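Local coordinates for conserved membrane protein (Chlamydia abortus, PDB 6GZU) that combines deubiquitinating and acetyltransferase activities as a zinc-binding effector of the CE clan and induces Golgi fragmentation, at residues L59-S64 against G174-D179. Residues are numbered along the deposited sequence; the frame is centred on the assembly and turned at random.
Sequences LHLYDS and GNVYPD. With ZN (zinc ion), chain C.
Leu61 meets Val176 tip to tip, both of its methyls lying against the same branch of the valine. CD2 of Leu61 comes to 4.0 Å from CG2 of Val176, and CD1 of Leu61 lies at 4.1 Å from that CG2. In Val176 the chi1 of 173° sets CG1 anti to the backbone N and leaves CG2 as the branch that faces the leucine. The second touch is between Leu59 and Tyr177. Here the phenol comes in at a slant, and its OH ends 3.8 Å from CD2 of Leu59. This is van der Waals contact of a hydroxyl oxygen with a methyl. The tyrosine bridges the gap by its length. The main chains stay well apart, with the CA atoms of Leu61 and Val176 9.1 Å from each other. Only about 150 Å² of surface is buried, counting both sides. Leu173 of helix 159-174 also touches Leu59 and Leu61, so both leucines pack on that helix too. His60, between them in sequence, binds the zinc through NE2 at 2.0 Å. Cys78, His80 and Cys95 complete the site. His60 has a positive phi of 56° and is the C-prime residue of the Schellman motif that ends helix 51-58. In that motif Leu61 N is hydrogen-bonded to Leu56 O, and His60 N to Lys57 O. Leu59 and Leu61 flank this left-handed residue and face helix 159-174, while its imidazole binds the metal. The contact joins the Schellman-capped end of helix 51-58, which carries one ligand of a Cys2His2 zinc site, to the loop after helix 159-174, in a part of the chain assigned by sequence to the Ulp1 protease family catalytic domain.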
ATOM      1  N   LEU A  59      -9.541   7.536   4.559  1.00 21.70           N
ATOM      2  CA  LEU A  59     -10.733   8.009   3.840  1.00 22.89           C
ATOM      3  C   LEU A  59     -11.682   8.776   4.744  1.00 24.69           C
ATOM      4  O   LEU A  59     -12.827   9.076   4.347  1.00 26.52           O
ATOM      5  CB  LEU A  59     -11.483   6.809   3.235  1.00 23.93           C
ATOM      6  CG  LEU A  59     -10.613   6.128   2.162  1.00 23.05           C
ATOM      7  CD1 LEU A  59     -11.259   4.765   1.766  1.00 24.99           C
ATOM      8  CD2 LEU A  59     -10.534   7.061   1.006  1.00 23.44           C
ATOM      9  N   HIS A  60     -11.225   9.121   5.948  1.00 23.92           N
ATOM     10  CA  HIS A  60     -12.050   9.852   6.943  1.00 24.90           C
ATOM     11  C   HIS A  60     -13.353   9.169   7.305  1.00 24.81           C
ATOM     12  O   HIS A  60     -14.372   9.843   7.557  1.00 26.41           O
ATOM     13  CB  HIS A  60     -12.261  11.300   6.484  1.00 28.82           C
ATOM     14  CG  HIS A  60     -10.982  11.947   6.035  1.00 30.98           C
ATOM     15  ND1 HIS A  60     -10.615  12.047   4.707  1.00 35.87           N
ATOM     16  CD2 HIS A  60      -9.943  12.444   6.740  1.00 31.34           C
ATOM     17  CE1 HIS A  60      -9.439  12.652   4.611  1.00 34.26           C
ATOM     18  NE2 HIS A  60      -9.009  12.908   5.831  1.00 33.72           N
ATOM     19  N   LEU A  61     -13.310   7.839   7.329  1.00 24.16           N
ATOM     20  CA  LEU A  61     -14.430   7.006   7.684  1.00 24.83           C
ATOM     21  C   LEU A  61     -14.294   6.385   9.057  1.00 27.80           C
ATOM     22  O   LEU A  61     -15.044   5.472   9.398  1.00 29.56           O
ATOM     23  CB  LEU A  61     -14.591   5.907   6.645  1.00 24.12           C
ATOM     24  CG  LEU A  61     -15.065   6.434   5.284  1.00 23.25           C
ATOM     25  CD1 LEU A  61     -14.906   5.357   4.245  1.00 23.89           C
ATOM     26  CD2 LEU A  61     -16.483   6.889   5.356  1.00 26.83           C
ATOM     27  N   TYR A  62     -13.413   6.898   9.901  1.00 28.30           N
ATOM     28  CA  TYR A  62     -13.276   6.292  11.219  1.00 32.79           C
ATOM     29  C   TYR A  62     -13.324   7.336  12.328  1.00 37.56           C
ATOM     30  O   TYR A  62     -12.594   8.313  12.283  1.00 38.22           O
ATOM     31  CB  TYR A  62     -11.984   5.460  11.303  1.00 35.13           C
ATOM     32  CG  TYR A  62     -11.978   4.692  12.583  1.00 40.62           C
ATOM     33  CD1 TYR A  62     -12.845   3.613  12.759  1.00 44.08           C
ATOM     34  CD2 TYR A  62     -11.188   5.095  13.655  1.00 42.55           C
ATOM     35  CE1 TYR A  62     -12.898   2.927  13.949  1.00 46.13           C
ATOM     36  CE2 TYR A  62     -11.237   4.421  14.855  1.00 45.25           C
ATOM     37  CZ  TYR A  62     -12.098   3.338  14.995  1.00 47.63           C
ATOM     38  OH  TYR A  62     -12.157   2.642  16.182  1.00 50.69           O
ATOM     39  N   ASP A  63     -14.190   7.145  13.321  1.00 41.62           N
ATOM     40  CA  ASP A  63     -14.325   8.125  14.403  1.00 48.92           C
ATOM     41  C   ASP A  63     -13.624   7.575  15.634  1.00 53.87           C
ATOM     42  O   ASP A  63     -14.168   6.715  16.317  1.00 54.24           O
ATOM     43  CB  ASP A  63     -15.816   8.389  14.700  1.00 52.37           C
ATOM     44  CG  ASP A  63     -16.040   9.342  15.881  1.00 55.73           C
ATOM     45  OD1 ASP A  63     -15.746   8.938  17.023  1.00 56.64           O
ATOM     46  OD2 ASP A  63     -16.538  10.479  15.681  1.00 56.89           O
ATOM     47  N   SER A  64     -12.417   8.050  15.919  1.00 58.44           N
ATOM     48  CA  SER A  64     -11.664   7.513  17.049  1.00 63.36           C
ATOM     49  C   SER A  64     -12.310   7.807  18.410  1.00 66.10           C
ATOM     50  O   SER A  64     -11.923   7.225  19.419  1.00 66.86           O
ATOM     51  CB  SER A  64     -10.248   8.062  17.047  1.00 65.44           C
ATOM     52  OG  SER A  64     -10.237   9.356  17.630  1.00 67.06           O
ATOM     53  N   GLY A 174     -17.725  -0.330  -0.296  1.00 22.47           N
ATOM     54  CA  GLY A 174     -18.886  -0.419  -1.187  1.00 22.57           C
ATOM     55  C   GLY A 174     -20.133   0.262  -0.667  1.00 22.67           C
ATOM     56  O   GLY A 174     -21.011   0.714  -1.430  1.00 24.37           O
ATOM     57  N   ASN A 175     -20.208   0.390   0.643  1.00 24.66           N
ATOM     58  CA  ASN A 175     -21.370   1.038   1.258  1.00 27.15           C
ATOM     59  C   ASN A 175     -21.260   2.571   1.155  1.00 25.50           C
ATOM     60  O   ASN A 175     -22.243   3.295   1.402  1.00 26.48           O
ATOM     61  CB  ASN A 175     -21.462   0.661   2.738  1.00 30.91           C
ATOM     62  CG  ASN A 175     -21.816  -0.800   2.973  1.00 37.35           C
ATOM     63  OD1 ASN A 175     -22.480  -1.442   2.156  1.00 40.94           O
ATOM     64  ND2 ASN A 175     -21.388  -1.326   4.119  1.00 39.64           N
ATOM     65  N   VAL A 176     -20.069   3.065   0.864  1.00 22.35           N
ATOM     66  CA  VAL A 176     -19.819   4.517   0.819  1.00 23.32           C
ATOM     67  C   VAL A 176     -19.712   5.035  -0.604  1.00 23.71           C
ATOM     68  O   VAL A 176     -20.177   6.140  -0.901  1.00 24.49           O
ATOM     69  CB  VAL A 176     -18.513   4.868   1.619  1.00 24.78           C
ATOM     70  CG1 VAL A 176     -18.121   6.380   1.455  1.00 24.88           C
ATOM     71  CG2 VAL A 176     -18.707   4.497   3.102  1.00 26.00           C
ATOM     72  N   TYR A 177     -19.052   4.259  -1.472  1.00 21.57           N
ATOM     73  CA  TYR A 177     -18.850   4.602  -2.882  1.00 21.19           C
ATOM     74  C   TYR A 177     -19.754   3.704  -3.694  1.00 22.18           C
ATOM     75  O   TYR A 177     -19.387   2.552  -3.957  1.00 22.68           O
ATOM     76  CB  TYR A 177     -17.397   4.388  -3.279  1.00 21.70           C
ATOM     77  CG  TYR A 177     -16.485   5.288  -2.472  1.00 22.31           C
ATOM     78  CD1 TYR A 177     -16.184   6.562  -2.892  1.00 25.28           C
ATOM     79  CD2 TYR A 177     -15.965   4.852  -1.236  1.00 25.02           C
ATOM     80  CE1 TYR A 177     -15.373   7.359  -2.138  1.00 28.16           C
ATOM     81  CE2 TYR A 177     -15.165   5.636  -0.472  1.00 27.91           C
ATOM     82  CZ  TYR A 177     -14.878   6.913  -0.919  1.00 29.15           C
ATOM     83  OH  TYR A 177     -14.083   7.806  -0.238  1.00 34.75           O
ATOM     84  N   PRO A 178     -20.926   4.199  -4.088  1.00 21.78           N
ATOM     85  CA  PRO A 178     -21.887   3.266  -4.738  1.00 21.96           C
ATOM     86  C   PRO A 178     -21.469   2.803  -6.130  1.00 21.81           C
ATOM     87  O   PRO A 178     -20.626   3.447  -6.775  1.00 22.97           O
ATOM     88  CB  PRO A 178     -23.182   4.116  -4.845  1.00 22.87           C
ATOM     89  CG  PRO A 178     -22.991   5.170  -3.841  1.00 22.68           C
ATOM     90  CD  PRO A 178     -21.525   5.533  -3.922  1.00 21.92           C
ATOM     91  N   ASP A 179     -22.050   1.696  -6.596  1.00 22.24           N
ATOM     92  CA  ASP A 179     -21.830   1.256  -7.957  1.00 24.09           C
ATOM     93  C   ASP A 179     -22.767   1.956  -8.944  1.00 23.62           C
ATOM     94  O   ASP A 179     -23.672   2.754  -8.560  1.00 24.52           O
ATOM     95  CB  ASP A 179     -21.886  -0.283  -8.069  1.00 25.72           C
ATOM     96  CG  ASP A 179     -23.257  -0.855  -7.820  1.00 27.59           C
ATOM     97  OD1 ASP A 179     -24.281  -0.289  -8.263  1.00 26.65           O
ATOM     98  OD2 ASP A 179     -23.332  -1.989  -7.257  1.00 31.00           O
TER
HETATM   99 ZN    ZN C 402      -7.311  13.906   5.982  1.00 35.40          ZN